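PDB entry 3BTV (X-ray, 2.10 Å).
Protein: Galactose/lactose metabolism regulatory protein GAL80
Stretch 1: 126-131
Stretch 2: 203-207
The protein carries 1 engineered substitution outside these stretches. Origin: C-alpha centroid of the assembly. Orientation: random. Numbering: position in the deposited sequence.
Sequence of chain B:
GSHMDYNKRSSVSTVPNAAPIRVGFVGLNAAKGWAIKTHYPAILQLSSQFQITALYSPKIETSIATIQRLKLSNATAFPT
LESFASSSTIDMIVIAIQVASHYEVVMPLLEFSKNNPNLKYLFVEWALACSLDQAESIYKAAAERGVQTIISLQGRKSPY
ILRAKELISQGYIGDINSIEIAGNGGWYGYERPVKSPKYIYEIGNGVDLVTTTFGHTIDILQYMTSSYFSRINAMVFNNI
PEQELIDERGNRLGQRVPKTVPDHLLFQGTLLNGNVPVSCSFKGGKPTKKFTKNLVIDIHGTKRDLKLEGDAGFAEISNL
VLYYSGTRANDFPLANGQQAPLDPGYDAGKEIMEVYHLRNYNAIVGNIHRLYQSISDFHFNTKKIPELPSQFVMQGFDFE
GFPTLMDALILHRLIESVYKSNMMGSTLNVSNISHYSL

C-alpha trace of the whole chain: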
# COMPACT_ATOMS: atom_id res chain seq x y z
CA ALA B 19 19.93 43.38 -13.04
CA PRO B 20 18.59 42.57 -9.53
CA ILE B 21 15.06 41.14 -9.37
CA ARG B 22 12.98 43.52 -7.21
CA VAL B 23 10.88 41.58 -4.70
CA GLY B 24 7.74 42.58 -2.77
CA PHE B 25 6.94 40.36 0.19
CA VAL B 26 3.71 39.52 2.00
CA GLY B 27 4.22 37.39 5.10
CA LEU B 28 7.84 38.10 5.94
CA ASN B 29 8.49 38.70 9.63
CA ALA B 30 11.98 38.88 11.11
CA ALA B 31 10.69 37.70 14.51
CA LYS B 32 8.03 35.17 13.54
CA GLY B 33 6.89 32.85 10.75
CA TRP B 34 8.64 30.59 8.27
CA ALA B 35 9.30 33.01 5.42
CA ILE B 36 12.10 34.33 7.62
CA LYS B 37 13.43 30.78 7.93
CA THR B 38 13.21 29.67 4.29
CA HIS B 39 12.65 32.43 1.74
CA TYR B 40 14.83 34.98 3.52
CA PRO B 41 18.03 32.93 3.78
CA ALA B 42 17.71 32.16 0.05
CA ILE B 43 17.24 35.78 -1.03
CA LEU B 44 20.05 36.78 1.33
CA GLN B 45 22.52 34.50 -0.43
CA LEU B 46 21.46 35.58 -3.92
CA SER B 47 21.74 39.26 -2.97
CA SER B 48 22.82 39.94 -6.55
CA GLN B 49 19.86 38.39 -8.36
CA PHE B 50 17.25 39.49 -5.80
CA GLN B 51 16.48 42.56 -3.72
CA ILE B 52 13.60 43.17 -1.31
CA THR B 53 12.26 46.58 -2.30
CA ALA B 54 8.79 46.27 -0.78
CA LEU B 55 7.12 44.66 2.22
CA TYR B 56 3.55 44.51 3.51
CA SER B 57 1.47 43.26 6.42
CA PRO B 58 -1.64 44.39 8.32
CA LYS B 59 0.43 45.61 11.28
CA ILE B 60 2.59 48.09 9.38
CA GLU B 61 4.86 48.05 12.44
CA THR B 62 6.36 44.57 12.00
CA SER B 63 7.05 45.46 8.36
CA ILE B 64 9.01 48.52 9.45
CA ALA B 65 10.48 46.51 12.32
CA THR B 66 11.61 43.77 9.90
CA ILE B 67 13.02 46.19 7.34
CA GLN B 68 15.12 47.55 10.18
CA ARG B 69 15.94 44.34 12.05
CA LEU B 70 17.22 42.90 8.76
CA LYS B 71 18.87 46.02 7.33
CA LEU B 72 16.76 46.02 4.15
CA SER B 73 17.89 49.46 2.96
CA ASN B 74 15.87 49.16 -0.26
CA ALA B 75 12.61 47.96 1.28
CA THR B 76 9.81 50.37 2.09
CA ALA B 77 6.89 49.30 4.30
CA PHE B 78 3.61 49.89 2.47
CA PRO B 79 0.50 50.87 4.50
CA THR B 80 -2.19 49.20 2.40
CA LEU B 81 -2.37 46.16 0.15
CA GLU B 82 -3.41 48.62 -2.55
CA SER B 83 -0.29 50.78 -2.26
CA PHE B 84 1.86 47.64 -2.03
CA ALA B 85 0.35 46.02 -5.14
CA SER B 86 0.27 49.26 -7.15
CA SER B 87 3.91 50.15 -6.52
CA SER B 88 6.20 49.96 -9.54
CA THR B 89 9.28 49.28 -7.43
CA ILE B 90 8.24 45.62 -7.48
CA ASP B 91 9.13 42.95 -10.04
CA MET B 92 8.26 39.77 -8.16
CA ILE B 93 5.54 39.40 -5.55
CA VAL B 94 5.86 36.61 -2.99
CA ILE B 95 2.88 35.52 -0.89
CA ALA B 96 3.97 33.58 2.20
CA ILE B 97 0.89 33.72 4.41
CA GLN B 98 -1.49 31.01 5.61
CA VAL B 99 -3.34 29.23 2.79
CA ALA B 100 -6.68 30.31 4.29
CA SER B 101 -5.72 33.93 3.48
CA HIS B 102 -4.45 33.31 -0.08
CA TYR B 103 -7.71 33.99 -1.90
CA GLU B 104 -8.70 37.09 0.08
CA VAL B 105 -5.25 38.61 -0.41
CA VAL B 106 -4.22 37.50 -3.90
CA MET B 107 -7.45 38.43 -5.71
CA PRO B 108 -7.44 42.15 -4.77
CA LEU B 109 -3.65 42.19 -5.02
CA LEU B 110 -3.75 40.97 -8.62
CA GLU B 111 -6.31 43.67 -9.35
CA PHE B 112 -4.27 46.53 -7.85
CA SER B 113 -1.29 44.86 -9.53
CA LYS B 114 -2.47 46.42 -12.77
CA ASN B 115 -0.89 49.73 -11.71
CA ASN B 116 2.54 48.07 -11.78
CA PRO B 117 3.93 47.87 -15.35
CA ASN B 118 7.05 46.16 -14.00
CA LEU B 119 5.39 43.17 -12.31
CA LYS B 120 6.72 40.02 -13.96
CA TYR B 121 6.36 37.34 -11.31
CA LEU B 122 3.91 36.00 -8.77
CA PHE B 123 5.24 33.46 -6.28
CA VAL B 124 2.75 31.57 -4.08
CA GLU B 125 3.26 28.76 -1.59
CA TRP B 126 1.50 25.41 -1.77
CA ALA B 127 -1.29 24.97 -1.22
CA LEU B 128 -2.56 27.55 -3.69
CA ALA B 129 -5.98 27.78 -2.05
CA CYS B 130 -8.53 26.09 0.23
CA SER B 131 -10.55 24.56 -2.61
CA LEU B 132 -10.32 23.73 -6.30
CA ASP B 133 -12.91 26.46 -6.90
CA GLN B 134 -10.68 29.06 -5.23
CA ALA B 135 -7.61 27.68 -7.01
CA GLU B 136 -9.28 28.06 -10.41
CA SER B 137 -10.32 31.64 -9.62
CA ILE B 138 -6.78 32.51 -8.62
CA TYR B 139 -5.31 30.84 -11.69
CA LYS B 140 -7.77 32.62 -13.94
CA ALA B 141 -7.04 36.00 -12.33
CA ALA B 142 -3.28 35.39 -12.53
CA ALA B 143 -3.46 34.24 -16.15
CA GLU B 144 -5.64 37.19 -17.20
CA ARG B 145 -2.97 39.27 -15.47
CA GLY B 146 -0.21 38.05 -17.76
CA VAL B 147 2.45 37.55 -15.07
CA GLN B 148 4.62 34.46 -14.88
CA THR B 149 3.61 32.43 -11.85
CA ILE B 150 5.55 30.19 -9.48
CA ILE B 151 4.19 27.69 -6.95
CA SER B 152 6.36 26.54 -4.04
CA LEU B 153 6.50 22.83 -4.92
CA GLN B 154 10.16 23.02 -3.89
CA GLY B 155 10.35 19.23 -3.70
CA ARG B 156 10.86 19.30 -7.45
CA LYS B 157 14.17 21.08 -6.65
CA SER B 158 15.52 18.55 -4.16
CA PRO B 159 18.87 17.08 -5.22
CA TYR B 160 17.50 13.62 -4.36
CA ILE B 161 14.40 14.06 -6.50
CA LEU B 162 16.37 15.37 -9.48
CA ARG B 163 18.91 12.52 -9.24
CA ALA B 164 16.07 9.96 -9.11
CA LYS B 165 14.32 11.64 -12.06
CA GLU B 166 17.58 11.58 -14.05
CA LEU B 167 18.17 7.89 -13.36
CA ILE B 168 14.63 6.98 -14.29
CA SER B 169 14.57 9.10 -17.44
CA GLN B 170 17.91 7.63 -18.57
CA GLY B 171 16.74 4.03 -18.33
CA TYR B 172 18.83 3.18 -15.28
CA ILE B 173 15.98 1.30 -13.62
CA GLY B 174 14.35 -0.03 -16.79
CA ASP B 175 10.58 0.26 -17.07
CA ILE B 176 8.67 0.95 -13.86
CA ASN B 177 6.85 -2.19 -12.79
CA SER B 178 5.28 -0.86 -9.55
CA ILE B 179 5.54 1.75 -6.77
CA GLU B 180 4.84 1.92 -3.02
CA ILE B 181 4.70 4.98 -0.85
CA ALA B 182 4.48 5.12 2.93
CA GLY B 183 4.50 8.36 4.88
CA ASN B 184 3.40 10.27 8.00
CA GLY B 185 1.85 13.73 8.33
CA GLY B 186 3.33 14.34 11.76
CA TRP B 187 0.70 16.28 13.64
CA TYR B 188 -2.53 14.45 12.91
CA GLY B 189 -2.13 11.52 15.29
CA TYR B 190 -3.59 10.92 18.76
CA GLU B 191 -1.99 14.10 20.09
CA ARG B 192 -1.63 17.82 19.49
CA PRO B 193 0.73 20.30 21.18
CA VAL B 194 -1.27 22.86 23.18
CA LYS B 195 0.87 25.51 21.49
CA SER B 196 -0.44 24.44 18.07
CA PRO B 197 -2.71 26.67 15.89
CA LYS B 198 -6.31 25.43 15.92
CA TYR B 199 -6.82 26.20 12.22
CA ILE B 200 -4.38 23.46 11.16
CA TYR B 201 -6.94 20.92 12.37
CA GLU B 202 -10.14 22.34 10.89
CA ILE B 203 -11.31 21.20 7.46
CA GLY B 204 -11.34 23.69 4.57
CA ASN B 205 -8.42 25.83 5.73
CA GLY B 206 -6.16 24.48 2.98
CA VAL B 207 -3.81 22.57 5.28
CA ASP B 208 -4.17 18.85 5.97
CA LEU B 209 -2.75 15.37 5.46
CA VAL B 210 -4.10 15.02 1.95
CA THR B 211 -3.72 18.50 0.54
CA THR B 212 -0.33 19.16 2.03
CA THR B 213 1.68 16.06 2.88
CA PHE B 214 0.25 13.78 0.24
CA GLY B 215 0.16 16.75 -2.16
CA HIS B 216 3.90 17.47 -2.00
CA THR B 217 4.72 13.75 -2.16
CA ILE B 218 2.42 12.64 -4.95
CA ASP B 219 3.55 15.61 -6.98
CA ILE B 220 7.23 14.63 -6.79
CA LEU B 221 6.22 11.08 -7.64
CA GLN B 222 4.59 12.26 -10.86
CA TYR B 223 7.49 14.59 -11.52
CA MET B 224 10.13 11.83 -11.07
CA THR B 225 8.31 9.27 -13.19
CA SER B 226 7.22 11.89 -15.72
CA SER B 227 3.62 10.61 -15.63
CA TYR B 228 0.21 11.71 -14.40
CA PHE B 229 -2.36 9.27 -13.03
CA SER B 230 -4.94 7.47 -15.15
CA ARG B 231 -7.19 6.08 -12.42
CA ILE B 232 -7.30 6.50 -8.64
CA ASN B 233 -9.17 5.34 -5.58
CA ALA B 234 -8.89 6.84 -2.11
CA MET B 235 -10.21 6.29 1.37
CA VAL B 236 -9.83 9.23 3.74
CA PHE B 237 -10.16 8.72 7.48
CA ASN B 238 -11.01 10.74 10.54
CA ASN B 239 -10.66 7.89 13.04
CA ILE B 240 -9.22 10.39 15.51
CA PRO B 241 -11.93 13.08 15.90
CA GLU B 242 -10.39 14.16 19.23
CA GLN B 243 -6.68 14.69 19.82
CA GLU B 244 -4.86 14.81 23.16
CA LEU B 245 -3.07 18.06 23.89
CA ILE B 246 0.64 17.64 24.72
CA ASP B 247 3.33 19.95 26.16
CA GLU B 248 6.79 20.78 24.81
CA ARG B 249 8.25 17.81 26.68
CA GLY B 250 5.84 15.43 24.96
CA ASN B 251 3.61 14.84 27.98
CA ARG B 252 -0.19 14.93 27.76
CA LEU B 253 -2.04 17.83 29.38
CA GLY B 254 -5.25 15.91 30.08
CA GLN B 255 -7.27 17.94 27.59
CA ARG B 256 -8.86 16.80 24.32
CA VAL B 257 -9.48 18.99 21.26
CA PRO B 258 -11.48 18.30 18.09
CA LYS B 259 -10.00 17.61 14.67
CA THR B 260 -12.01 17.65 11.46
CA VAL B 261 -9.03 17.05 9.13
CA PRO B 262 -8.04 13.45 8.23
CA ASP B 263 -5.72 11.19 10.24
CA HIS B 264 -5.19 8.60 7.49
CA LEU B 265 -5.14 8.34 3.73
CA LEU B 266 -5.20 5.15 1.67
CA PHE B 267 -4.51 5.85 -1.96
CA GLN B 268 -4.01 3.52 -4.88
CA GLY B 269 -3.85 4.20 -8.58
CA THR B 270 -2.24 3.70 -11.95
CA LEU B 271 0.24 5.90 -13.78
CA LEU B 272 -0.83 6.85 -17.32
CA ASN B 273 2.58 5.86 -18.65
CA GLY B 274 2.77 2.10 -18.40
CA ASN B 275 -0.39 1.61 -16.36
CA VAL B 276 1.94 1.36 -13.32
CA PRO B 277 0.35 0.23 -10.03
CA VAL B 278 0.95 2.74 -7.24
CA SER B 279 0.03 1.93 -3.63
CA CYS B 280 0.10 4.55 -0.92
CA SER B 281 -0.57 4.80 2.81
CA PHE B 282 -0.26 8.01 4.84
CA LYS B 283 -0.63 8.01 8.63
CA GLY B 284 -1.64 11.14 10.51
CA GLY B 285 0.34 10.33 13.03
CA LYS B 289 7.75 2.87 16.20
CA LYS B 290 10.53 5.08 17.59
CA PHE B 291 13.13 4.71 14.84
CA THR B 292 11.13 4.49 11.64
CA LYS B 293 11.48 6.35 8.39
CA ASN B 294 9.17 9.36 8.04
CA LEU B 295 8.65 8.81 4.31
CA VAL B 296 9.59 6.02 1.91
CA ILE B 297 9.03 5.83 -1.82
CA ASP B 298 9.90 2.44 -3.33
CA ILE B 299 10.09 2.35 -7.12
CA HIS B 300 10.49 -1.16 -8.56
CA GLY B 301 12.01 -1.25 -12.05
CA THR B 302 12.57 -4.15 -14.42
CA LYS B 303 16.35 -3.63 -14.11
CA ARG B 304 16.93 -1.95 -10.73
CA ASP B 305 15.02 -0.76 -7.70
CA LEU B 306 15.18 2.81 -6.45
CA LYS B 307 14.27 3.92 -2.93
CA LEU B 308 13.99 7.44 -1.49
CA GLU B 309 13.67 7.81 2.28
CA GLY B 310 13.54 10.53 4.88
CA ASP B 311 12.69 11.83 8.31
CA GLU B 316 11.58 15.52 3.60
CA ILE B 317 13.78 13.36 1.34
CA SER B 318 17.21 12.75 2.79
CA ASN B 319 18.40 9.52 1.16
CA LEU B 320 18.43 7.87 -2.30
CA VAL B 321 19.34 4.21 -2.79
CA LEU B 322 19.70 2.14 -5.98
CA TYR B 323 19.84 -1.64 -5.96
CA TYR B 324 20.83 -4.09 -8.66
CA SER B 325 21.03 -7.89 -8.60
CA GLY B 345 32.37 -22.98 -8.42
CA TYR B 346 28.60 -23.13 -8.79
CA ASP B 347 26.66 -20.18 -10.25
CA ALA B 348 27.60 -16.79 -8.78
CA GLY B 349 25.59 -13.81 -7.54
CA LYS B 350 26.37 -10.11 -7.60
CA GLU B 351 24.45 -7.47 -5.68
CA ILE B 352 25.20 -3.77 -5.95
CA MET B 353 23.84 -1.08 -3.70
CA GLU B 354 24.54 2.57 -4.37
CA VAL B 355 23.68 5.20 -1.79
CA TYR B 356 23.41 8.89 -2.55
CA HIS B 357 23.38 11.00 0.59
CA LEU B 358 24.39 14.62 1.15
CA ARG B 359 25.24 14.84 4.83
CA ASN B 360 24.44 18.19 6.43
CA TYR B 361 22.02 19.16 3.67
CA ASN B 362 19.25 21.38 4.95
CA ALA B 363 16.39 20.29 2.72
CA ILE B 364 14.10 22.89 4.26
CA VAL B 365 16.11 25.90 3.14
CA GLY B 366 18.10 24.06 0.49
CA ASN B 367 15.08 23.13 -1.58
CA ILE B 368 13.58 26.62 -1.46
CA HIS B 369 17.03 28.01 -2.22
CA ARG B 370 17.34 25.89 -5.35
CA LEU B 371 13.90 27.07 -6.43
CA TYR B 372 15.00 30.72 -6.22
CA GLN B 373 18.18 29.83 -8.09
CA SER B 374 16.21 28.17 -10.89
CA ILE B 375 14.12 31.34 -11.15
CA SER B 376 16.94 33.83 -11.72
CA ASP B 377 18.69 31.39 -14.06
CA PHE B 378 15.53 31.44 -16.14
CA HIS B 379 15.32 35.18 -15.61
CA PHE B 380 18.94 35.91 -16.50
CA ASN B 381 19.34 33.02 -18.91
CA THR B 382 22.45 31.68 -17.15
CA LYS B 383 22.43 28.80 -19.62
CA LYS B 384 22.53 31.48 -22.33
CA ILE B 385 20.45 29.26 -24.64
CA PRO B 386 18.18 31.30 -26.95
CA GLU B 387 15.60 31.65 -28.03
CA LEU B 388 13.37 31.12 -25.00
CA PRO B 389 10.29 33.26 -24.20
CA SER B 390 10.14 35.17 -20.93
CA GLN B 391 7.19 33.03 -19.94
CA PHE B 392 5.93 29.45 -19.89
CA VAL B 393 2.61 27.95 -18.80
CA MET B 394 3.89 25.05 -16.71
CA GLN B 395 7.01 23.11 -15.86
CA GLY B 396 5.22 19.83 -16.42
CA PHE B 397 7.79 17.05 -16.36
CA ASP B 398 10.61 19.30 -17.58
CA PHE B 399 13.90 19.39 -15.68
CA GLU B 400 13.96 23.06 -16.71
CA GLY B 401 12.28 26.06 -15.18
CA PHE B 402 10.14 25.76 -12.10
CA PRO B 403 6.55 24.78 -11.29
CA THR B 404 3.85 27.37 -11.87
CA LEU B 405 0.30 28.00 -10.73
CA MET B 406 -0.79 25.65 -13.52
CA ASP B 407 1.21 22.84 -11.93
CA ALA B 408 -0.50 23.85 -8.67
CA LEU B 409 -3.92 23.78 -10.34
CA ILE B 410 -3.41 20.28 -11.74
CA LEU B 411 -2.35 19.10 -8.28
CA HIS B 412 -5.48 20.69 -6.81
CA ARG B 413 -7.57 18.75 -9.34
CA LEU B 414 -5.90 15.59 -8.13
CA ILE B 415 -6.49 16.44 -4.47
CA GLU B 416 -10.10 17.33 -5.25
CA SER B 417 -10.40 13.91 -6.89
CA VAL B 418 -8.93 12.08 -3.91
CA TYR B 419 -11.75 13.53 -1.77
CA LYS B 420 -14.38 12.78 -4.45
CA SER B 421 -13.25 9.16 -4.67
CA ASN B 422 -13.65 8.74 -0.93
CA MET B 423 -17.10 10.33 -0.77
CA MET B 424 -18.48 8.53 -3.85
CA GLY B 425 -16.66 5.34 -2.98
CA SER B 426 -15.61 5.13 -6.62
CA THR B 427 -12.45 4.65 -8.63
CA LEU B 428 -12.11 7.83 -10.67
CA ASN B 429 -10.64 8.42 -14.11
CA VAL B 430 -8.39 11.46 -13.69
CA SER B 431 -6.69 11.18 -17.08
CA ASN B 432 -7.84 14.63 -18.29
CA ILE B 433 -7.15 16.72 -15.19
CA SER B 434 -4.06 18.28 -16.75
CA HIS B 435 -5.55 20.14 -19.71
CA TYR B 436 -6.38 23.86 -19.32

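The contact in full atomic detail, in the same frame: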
# COMPACT_ATOMS: atom_id res chain seq x y z
N TRP B 126 2.49 26.48 -1.77
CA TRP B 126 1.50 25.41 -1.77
C TRP B 126 0.99 25.28 -0.34
O TRP B 126 1.78 25.34 0.60
CB TRP B 126 2.13 24.09 -2.24
CG TRP B 126 1.17 22.95 -2.19
CD1 TRP B 126 1.08 21.99 -1.24
CD2 TRP B 126 0.12 22.67 -3.13
NE1 TRP B 126 0.05 21.14 -1.51
CE2 TRP B 126 -0.56 21.53 -2.68
CE3 TRP B 126 -0.31 23.29 -4.31
CZ2 TRP B 126 -1.64 20.98 -3.36
CZ3 TRP B 126 -1.38 22.73 -4.99
CH2 TRP B 126 -2.04 21.60 -4.51
N ALA B 127 -0.32 25.12 -0.15
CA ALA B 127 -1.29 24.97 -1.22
C ALA B 127 -1.73 26.31 -1.77
O ALA B 127 -1.72 27.33 -1.07
CB ALA B 127 -2.50 24.18 -0.73
N LEU B 128 -2.15 26.31 -3.04
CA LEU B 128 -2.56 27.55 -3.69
C LEU B 128 -3.78 28.15 -3.00
O LEU B 128 -3.82 29.34 -2.73
CB LEU B 128 -2.85 27.30 -5.18
CG LEU B 128 -3.30 28.55 -5.95
CD1 LEU B 128 -2.33 29.72 -5.73
CD2 LEU B 128 -3.46 28.25 -7.43
N ALA B 129 -4.76 27.31 -2.70
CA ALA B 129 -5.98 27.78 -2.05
C ALA B 129 -6.64 26.69 -1.21
O ALA B 129 -6.09 25.60 -1.06
CB ALA B 129 -6.95 28.31 -3.09
N CYS B 130 -7.80 27.01 -0.64
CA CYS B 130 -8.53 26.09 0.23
C CYS B 130 -9.47 25.15 -0.51
O CYS B 130 -10.02 24.22 0.09
CB CYS B 130 -9.34 26.88 1.26
SG CYS B 130 -8.29 27.83 2.36
N SER B 131 -9.68 25.40 -1.80
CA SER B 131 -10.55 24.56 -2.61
C SER B 131 -10.16 24.68 -4.07
O SER B 131 -9.51 25.65 -4.47
CB SER B 131 -12.01 24.98 -2.44
OG SER B 131 -12.21 26.28 -2.99
N ILE B 203 -11.24 21.48 8.89
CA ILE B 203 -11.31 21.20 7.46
C ILE B 203 -11.57 22.49 6.67
O ILE B 203 -12.17 23.44 7.19
CB ILE B 203 -12.40 20.14 7.13
CG1 ILE B 203 -12.21 19.60 5.71
CG2 ILE B 203 -13.79 20.71 7.32
CD1 ILE B 203 -13.46 19.02 5.10
N GLY B 204 -11.06 22.56 5.44
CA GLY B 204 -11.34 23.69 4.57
C GLY B 204 -10.42 24.89 4.74
O GLY B 204 -10.65 25.94 4.14
N ASN B 205 -9.39 24.75 5.56
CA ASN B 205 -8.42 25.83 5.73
C ASN B 205 -7.17 25.62 4.88
O ASN B 205 -6.16 26.31 5.07
CB ASN B 205 -8.04 25.97 7.19
CG ASN B 205 -9.14 26.62 8.00
OD1 ASN B 205 -9.22 26.45 9.22
ND2 ASN B 205 -10.02 27.35 7.31
N GLY B 206 -7.23 24.67 3.96
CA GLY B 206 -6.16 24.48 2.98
C GLY B 206 -4.90 23.82 3.50
O GLY B 206 -3.87 23.80 2.81
N VAL B 207 -4.95 23.27 4.70
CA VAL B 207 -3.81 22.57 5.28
C VAL B 207 -4.27 21.27 5.94
O VAL B 207 -5.08 21.29 6.85
CB VAL B 207 -3.06 23.42 6.32
CG1 VAL B 207 -1.78 22.71 6.76
CG2 VAL B 207 -2.74 24.79 5.76

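The most unusual feature of this contact is the cis peptide bond between Trp126 and Ala127, rare because Ala127 is not a proline. Just past it, the CA-to-CB bond of Ala127 points toward the second loop, and its CB lies 3.8 Å from the O of Gly206, a van der Waals contact.

A second feature is how much of the contact is bare backbone. Two loops, neither with regular helix or strand, meet without a single hydrogen bond between them, and the side that receives Cys130 is built largely from the main chain of Gly204, Asn205 and Gly206. The loops come so close at one point that the CA of Cys130 lies 4.0 Å from the CA of Gly206, a spacing that two backbones reach only where little or no side chain stands between them.

Cys130 is the centre of the packing. Its CA-to-CB bond points toward the second loop, and its chi1 of -64° (m) lays the sulfur along that loop's backbone. The SG is 3.5 Å from the C of Asn205 and 3.7 Å from the N of Gly206, so it rests against the peptide unit joining these two residues. The closest approach is CB of Cys130 to O of Gly204, 3.3 Å, and SG of Cys130 is also 3.5 Å from that oxygen. One small side chain thus touches three consecutive residues, and every atom it meets most closely belongs to the main chain.

Gly206 shows what this arrangement requires. Its phi/psi of 76/11 favours glycine by itself, and the neighbourhood adds a second reason. A CB built at ideal geometry would point toward the first loop and sit 3.2 Å from the SG of Cys130, which is tight, and 3.5 Å from the O of Ala129. A methyl there would be pressed against the sulfur. Conformation and packing therefore ask for the same residue here.

Gly204 makes an instructive contrast. At phi/psi of 85/6 a CB would be jammed against the carbonyl O of the residue before it, so local backbone strain alone calls for glycine. The contact makes no comparable demand: an ideal CB would point sideways and remain 5.5 Å from the O of Cys130. Between the two glycines, Asn205 directs its CA-to-CB bond away and offers its backbone to the sulfur.

Ala129 faces the other way with its methyl and presents its carbonyl instead, the O standing 4.2 Å from the CA of Gly206. Beyond Cys130, Ser131 takes no part in the contact; its side chain caps a backbone N just past the stretch.

The rules to be read here are modest in scale, with only 181 Å² buried over both sides. Two loops can approach closely with no hydrogen bond between them, packing a compact side chain against a peptide unit. Each glycine must then be read separately, since one answers to its backbone angles and the other to its neighbours as well.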